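Local coordinates for protein sulfate transporter 4.1, chloroplastic (Arabidopsis thaliana, PDB 7LHV) that cotransports sulfate with protons across a membrane as an SLC26-family (SulP) symporter and may take part in regulating sulfate assimilation, at residues L268-M271 with K272-K276; Y428-Q431 with C432-A435; E624-K628 with E629-V633. All blocks are in the same frame, centred on the assembly; numbering follows the deposited sequence.

Contact 1 (L268-M271 with K272-K276)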
# COMPACT_ATOMS: atom_id res chain seq x y z
N LEU A 268 -1.10 -20.05 -39.28
CA LEU A 268 -0.96 -20.36 -37.86
C LEU A 268 -2.27 -20.17 -37.11
O LEU A 268 -2.65 -21.01 -36.29
CB LEU A 268 0.13 -19.48 -37.25
CG LEU A 268 1.53 -20.07 -37.11
CD1 LEU A 268 2.02 -20.63 -38.43
CD2 LEU A 268 2.49 -19.02 -36.59
N GLN A 269 -2.98 -19.07 -37.39
CA GLN A 269 -4.23 -18.81 -36.69
C GLN A 269 -5.31 -19.82 -37.09
O GLN A 269 -6.10 -20.26 -36.25
CB GLN A 269 -4.69 -17.38 -36.94
CG GLN A 269 -4.11 -16.38 -35.96
CD GLN A 269 -4.67 -14.99 -36.14
OE1 GLN A 269 -5.32 -14.69 -37.14
NE2 GLN A 269 -4.43 -14.12 -35.16
N VAL A 270 -5.35 -20.20 -38.37
CA VAL A 270 -6.30 -21.22 -38.81
C VAL A 270 -6.02 -22.54 -38.12
O VAL A 270 -6.94 -23.22 -37.65
CB VAL A 270 -6.26 -21.35 -40.34
CG1 VAL A 270 -6.84 -22.69 -40.78
CG2 VAL A 270 -7.03 -20.21 -40.99
N MET A 271 -4.75 -22.94 -38.05
CA MET A 271 -4.40 -24.19 -37.38
C MET A 271 -4.77 -24.14 -35.91
O MET A 271 -5.31 -25.11 -35.37
CB MET A 271 -2.90 -24.47 -37.55
CG MET A 271 -2.51 -24.93 -38.94
SD MET A 271 -0.73 -25.13 -39.11
CE MET A 271 -0.45 -26.59 -38.10
N LYS A 272 -4.49 -23.02 -35.24
CA LYS A 272 -4.81 -22.90 -33.82
C LYS A 272 -6.32 -22.98 -33.59
O LYS A 272 -6.78 -23.65 -32.66
CB LYS A 272 -4.24 -21.60 -33.26
CG LYS A 272 -4.65 -21.31 -31.83
CD LYS A 272 -3.85 -20.16 -31.25
CE LYS A 272 -4.31 -18.83 -31.82
NZ LYS A 272 -3.70 -17.67 -31.11
N HIS A 273 -7.10 -22.29 -34.42
CA HIS A 273 -8.55 -22.32 -34.27
C HIS A 273 -9.11 -23.71 -34.53
O HIS A 273 -10.02 -24.16 -33.83
CB HIS A 273 -9.21 -21.29 -35.19
CG HIS A 273 -9.31 -19.92 -34.59
ND1 HIS A 273 -8.24 -19.29 -33.99
CD2 HIS A 273 -10.35 -19.07 -34.49
CE1 HIS A 273 -8.62 -18.11 -33.55
NE2 HIS A 273 -9.90 -17.95 -33.84
N VAL A 274 -8.59 -24.40 -35.55
CA VAL A 274 -9.05 -25.76 -35.82
C VAL A 274 -8.71 -26.68 -34.65
O VAL A 274 -9.53 -27.51 -34.23
CB VAL A 274 -8.47 -26.28 -37.14
CG1 VAL A 274 -8.64 -27.78 -37.26
CG2 VAL A 274 -9.13 -25.58 -38.32
N GLY A 275 -7.49 -26.55 -34.11
CA GLY A 275 -7.10 -27.38 -32.99
C GLY A 275 -7.96 -27.14 -31.75
O GLY A 275 -8.32 -28.08 -31.05
N LYS A 276 -8.27 -25.87 -31.48
CA LYS A 276 -9.08 -25.57 -30.30
C LYS A 276 -10.55 -25.93 -30.52
O LYS A 276 -11.26 -26.24 -29.55
CB LYS A 276 -8.94 -24.09 -29.94
CG LYS A 276 -9.65 -23.70 -28.65
CD LYS A 276 -9.52 -22.21 -28.38
CE LYS A 276 -8.12 -21.86 -27.93
NZ LYS A 276 -8.00 -20.43 -27.54

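Contact 2 (Y428-Q431 with C432-A435)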
# COMPACT_ATOMS: atom_id res chain seq x y z
N TYR A 428 18.25 -20.69 -42.29
CA TYR A 428 17.37 -20.41 -43.41
C TYR A 428 15.99 -19.93 -42.99
O TYR A 428 15.14 -19.72 -43.85
CB TYR A 428 17.23 -21.65 -44.30
CG TYR A 428 18.55 -22.27 -44.71
CD1 TYR A 428 19.50 -21.53 -45.40
CD2 TYR A 428 18.84 -23.59 -44.40
CE1 TYR A 428 20.70 -22.09 -45.78
CE2 TYR A 428 20.04 -24.16 -44.78
CZ TYR A 428 20.97 -23.41 -45.46
OH TYR A 428 22.16 -23.97 -45.84
N ILE A 429 15.75 -19.76 -41.69
CA ILE A 429 14.44 -19.34 -41.20
C ILE A 429 14.28 -17.84 -41.44
O ILE A 429 15.11 -17.05 -40.97
CB ILE A 429 14.27 -19.68 -39.71
CG1 ILE A 429 14.27 -21.19 -39.50
CG2 ILE A 429 13.00 -19.06 -39.17
CD1 ILE A 429 14.21 -21.59 -38.05
N PRO A 430 13.25 -17.42 -42.16
CA PRO A 430 13.02 -15.98 -42.34
C PRO A 430 12.64 -15.31 -41.03
O PRO A 430 12.04 -15.92 -40.14
CB PRO A 430 11.86 -15.92 -43.34
CG PRO A 430 11.83 -17.27 -43.98
CD PRO A 430 12.28 -18.23 -42.93
N GLN A 431 13.00 -14.03 -40.91
CA GLN A 431 12.64 -13.27 -39.72
C GLN A 431 11.15 -12.97 -39.67
O GLN A 431 10.57 -12.88 -38.58
CB GLN A 431 13.46 -11.98 -39.66
CG GLN A 431 14.95 -12.20 -39.59
CD GLN A 431 15.73 -10.90 -39.65
OE1 GLN A 431 16.90 -10.89 -40.03
NE2 GLN A 431 15.09 -9.81 -39.26
N CYS A 432 10.52 -12.80 -40.83
CA CYS A 432 9.08 -12.56 -40.85
C CYS A 432 8.31 -13.75 -40.31
O CYS A 432 7.24 -13.58 -39.73
CB CYS A 432 8.63 -12.22 -42.27
SG CYS A 432 8.82 -13.56 -43.46
N ALA A 433 8.84 -14.97 -40.48
CA ALA A 433 8.19 -16.14 -39.89
C ALA A 433 8.20 -16.06 -38.37
O ALA A 433 7.18 -16.35 -37.72
CB ALA A 433 8.88 -17.41 -40.37
N LEU A 434 9.33 -15.68 -37.78
CA LEU A 434 9.40 -15.53 -36.33
C LEU A 434 8.49 -14.40 -35.85
O LEU A 434 7.85 -14.51 -34.80
CB LEU A 434 10.84 -15.28 -35.89
CG LEU A 434 11.87 -16.33 -36.32
CD1 LEU A 434 13.22 -16.02 -35.70
CD2 LEU A 434 11.41 -17.72 -35.94
N ALA A 435 8.42 -13.31 -36.62
CA ALA A 435 7.50 -12.23 -36.27
C ALA A 435 6.06 -12.71 -36.29
O ALA A 435 5.26 -12.36 -35.41
CB ALA A 435 7.69 -11.06 -37.22

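Contact 3 (E624-K628 with E629-V633)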
# COMPACT_ATOMS: atom_id res chain seq x y z
N GLU A 624 -10.24 -1.28 34.37
CA GLU A 624 -10.22 -0.46 35.58
C GLU A 624 -10.75 0.94 35.31
O GLU A 624 -11.37 1.55 36.20
CB GLU A 624 -8.80 -0.40 36.14
CG GLU A 624 -8.28 -1.73 36.65
CD GLU A 624 -9.03 -2.23 37.87
OE1 GLU A 624 -9.50 -1.39 38.67
OE2 GLU A 624 -9.16 -3.47 38.03
N LEU A 625 -10.51 1.48 34.11
CA LEU A 625 -10.95 2.84 33.81
C LEU A 625 -12.47 2.91 33.69
O LEU A 625 -13.10 3.81 34.26
CB LEU A 625 -10.28 3.33 32.53
CG LEU A 625 -10.86 4.61 31.93
CD1 LEU A 625 -10.38 5.83 32.70
CD2 LEU A 625 -10.49 4.74 30.46
N VAL A 626 -13.07 1.99 32.94
CA VAL A 626 -14.51 2.05 32.71
C VAL A 626 -15.32 1.26 33.73
O VAL A 626 -16.54 1.46 33.83
CB VAL A 626 -14.87 1.55 31.30
CG1 VAL A 626 -14.04 2.26 30.25
CG2 VAL A 626 -14.68 0.05 31.20
N GLY A 627 -14.68 0.39 34.50
CA GLY A 627 -15.39 -0.39 35.49
C GLY A 627 -15.69 -1.80 35.03
O GLY A 627 -16.08 -2.01 33.88
N LYS A 628 -15.50 -2.77 35.92
CA LYS A 628 -15.74 -4.16 35.55
C LYS A 628 -17.23 -4.45 35.40
O LYS A 628 -17.61 -5.37 34.67
CB LYS A 628 -15.12 -5.09 36.59
CG LYS A 628 -15.28 -6.58 36.30
CD LYS A 628 -14.46 -6.99 35.10
CE LYS A 628 -14.53 -8.49 34.87
NZ LYS A 628 -13.78 -8.90 33.65
N GLU A 629 -18.09 -3.67 36.05
CA GLU A 629 -19.52 -3.91 36.00
C GLU A 629 -20.13 -3.63 34.63
O GLU A 629 -21.28 -4.01 34.40
CB GLU A 629 -20.24 -3.06 37.06
CG GLU A 629 -20.07 -1.55 36.88
CD GLU A 629 -18.81 -1.02 37.53
OE1 GLU A 629 -18.78 0.18 37.89
OE2 GLU A 629 -17.84 -1.80 37.69
N TRP A 630 -19.39 -2.99 33.73
CA TRP A 630 -19.89 -2.68 32.39
C TRP A 630 -19.40 -3.66 31.34
O TRP A 630 -19.58 -3.41 30.14
CB TRP A 630 -19.51 -1.25 32.00
CG TRP A 630 -20.17 -0.22 32.85
CD1 TRP A 630 -19.57 0.63 33.73
CD2 TRP A 630 -21.57 0.05 32.93
NE1 TRP A 630 -20.51 1.43 34.33
CE2 TRP A 630 -21.75 1.09 33.86
CE3 TRP A 630 -22.70 -0.48 32.29
CZ2 TRP A 630 -23.00 1.61 34.17
CZ3 TRP A 630 -23.94 0.03 32.60
CH2 TRP A 630 -24.08 1.07 33.53
N PHE A 631 -18.78 -4.76 31.74
CA PHE A 631 -18.35 -5.81 30.83
C PHE A 631 -19.25 -7.02 30.99
O PHE A 631 -19.45 -7.50 32.12
CB PHE A 631 -16.89 -6.18 31.08
CG PHE A 631 -15.92 -5.28 30.39
CD1 PHE A 631 -15.59 -4.06 30.95
CD2 PHE A 631 -15.34 -5.64 29.19
CE1 PHE A 631 -14.69 -3.22 30.32
CE2 PHE A 631 -14.44 -4.81 28.56
CZ PHE A 631 -14.12 -3.59 29.13
N PHE A 632 -19.78 -7.52 29.88
CA PHE A 632 -20.72 -8.63 29.92
C PHE A 632 -20.31 -9.75 28.97
O PHE A 632 -19.21 -9.72 28.41
CB PHE A 632 -22.14 -8.15 29.58
CG PHE A 632 -22.53 -6.89 30.28
CD1 PHE A 632 -23.13 -6.93 31.53
CD2 PHE A 632 -22.31 -5.66 29.69
CE1 PHE A 632 -23.49 -5.78 32.18
CE2 PHE A 632 -22.68 -4.49 30.34
CZ PHE A 632 -23.27 -4.55 31.58
N VAL A 633 -21.18 -10.74 28.80
CA VAL A 633 -20.96 -11.82 27.85
C VAL A 633 -22.04 -11.89 26.79
O VAL A 633 -21.88 -12.64 25.81
CB VAL A 633 -20.82 -13.18 28.56
CG1 VAL A 633 -19.62 -13.17 29.49
CG2 VAL A 633 -22.09 -13.51 29.31

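Contact 1 (L268-M271 with K272-K276)
Lys272 N donates to Leu268 O at 2.9 Å, the first of four backbone hydrogen bonds that make this stretch about two and a half turns of alpha-helix, near the end of helix 255-277, a predicted membrane-spanning segment of the sulfate permease domain. His273 N to Gln269 O, Val274 N to Val270 O and Gly275 N to Met271 O follow with the same i to i+4 spacing, and in all four the angle at the hydrogen is close to 160°. Each carbonyl from Leu268 to Met271 is therefore satisfied one turn later. Lys272 O continues the series by accepting from Lys276 N at 2.9 Å.

The imidazole of His273 rises beside the carbonyl that its backbone N-H already uses, placing ND1 3.3 Å from Gln269 O. The side chain of Lys272 is directed to another helix: it has CG anti to the backbone N (chi1 174°) and a bend at chi3 (74°), a shape that carries the ammonium away from its own turn. There NZ makes weak hydrogen bonds to Ser440 O and Ser443 OG, two weak links from helix 255-277 to helix 431-443. The thioether chain of Met271 serves another neighbour, packing on Leu284, Ala288 and Thr291 of helix 284-300.

Apolar contact within the stretch itself is slight and lies between the valines. Val274 CG2, beside its own backbone N, sits 3.3 Å from Val270 O and 4.4 Å from Val270 CG1.

Contact 2 (Y428-Q431 with C432-A435)
Ile429 and Leu434 meet through methyl groups, with Ile429 CG2 3.8 Å from Leu434 CD2, and their side chains cross at about a right angle. CG2 reaches this position because it stands anti to the backbone N of Ile429, while CG1 takes the branch beside that nitrogen. Two further apolar contacts involve the pyrrolidine ring. Pro430 CB lies 3.9 Å from Cys432 SG, whose chi1 of 65° sets the sulfur between the backbone N and the carbonyl carbon. On another part of the ring, Pro430 CD approaches Ala433 CB at 4.3 Å. Met260 of helix 255-277 touches both Pro430 and Cys432, while Ile293 and Thr297 of helix 284-300 pack on Ile429.

The hydrogen bonds are backbone ones and differ in quality. Ala433 N reaches Pro430 O at 3.4 Å with an angle of 127° at the hydrogen, a weak bond. Ala435 N to Gln431 O is firm, 2.9 Å and 161°, and is an i to i+4 bond of the new helix. Around the helix start, backbone bonds pair Ile429 with Val311 and Gln431 with Ser309.

Pro430 occupies the N-cap of helix 431-443, which places Ile429 one residue before the cap and Leu434 at the fourth residue after it. Their apolar contact across that spacing is the hydrophobic staple of a helix N-terminus, here at the start of a helix of the sulfate permease domain.

Contact 3 (E624-K628 with E629-V633)
Phe631 folds back on Val626, and its ring can be followed outward from the backbone. CB lies 3.8 Å from Lys628 O, the carbonyl that also accepts the backbone N-H of Phe631 at 3.2 Å, from well above the carbonyl plane. With CG anti to the carbonyl carbon (chi1 -84°), the ring turns back along the chain. CD1 then stands 3.6 Å from Gly627 O, which meets the ring at its edge and in its plane. CE1, one atom further, ends 3.4 Å from Val626 CG2, the two side chains crossing at about a right angle.

The chain turns here, at the C-terminal end of helix 622-626 in the STAS domain. Gly627 is the first residue to leave helical geometry, with a phi of 101°, and a short 3-10 turn at Lys628 and Glu629 follows. Besides the Phe631 bond, a weak one runs from Trp630 N to Gly627 O at 3.5 Å. Trp630 and Phe632 also pair through their backbones with Ile606 of strand 603-606.

The indole of Trp630 brings its CD1 edge to Val626 O at 3.1 Å, while Glu629 CG lies over one indole face, offset toward the rim.

Contacts 1 and 2 belong to the same packed bundle of the sulfate permease domain: their centres are 20 Å apart and their nearest atoms about 6 Å, without touching. Helices 255-277 and 431-443 join them, since the former packs against the start of the latter near contact 2 and is weakly bonded near its far end by Lys272 of contact 1. Helix 284-300 packs on both. Contact 3 lies in the STAS domain beyond the chain's centre, about 72 and 79 Å, centre to centre, from contacts 1 and 2. None of the three touches the second subunit, and none includes a residue of the observed lipid pockets.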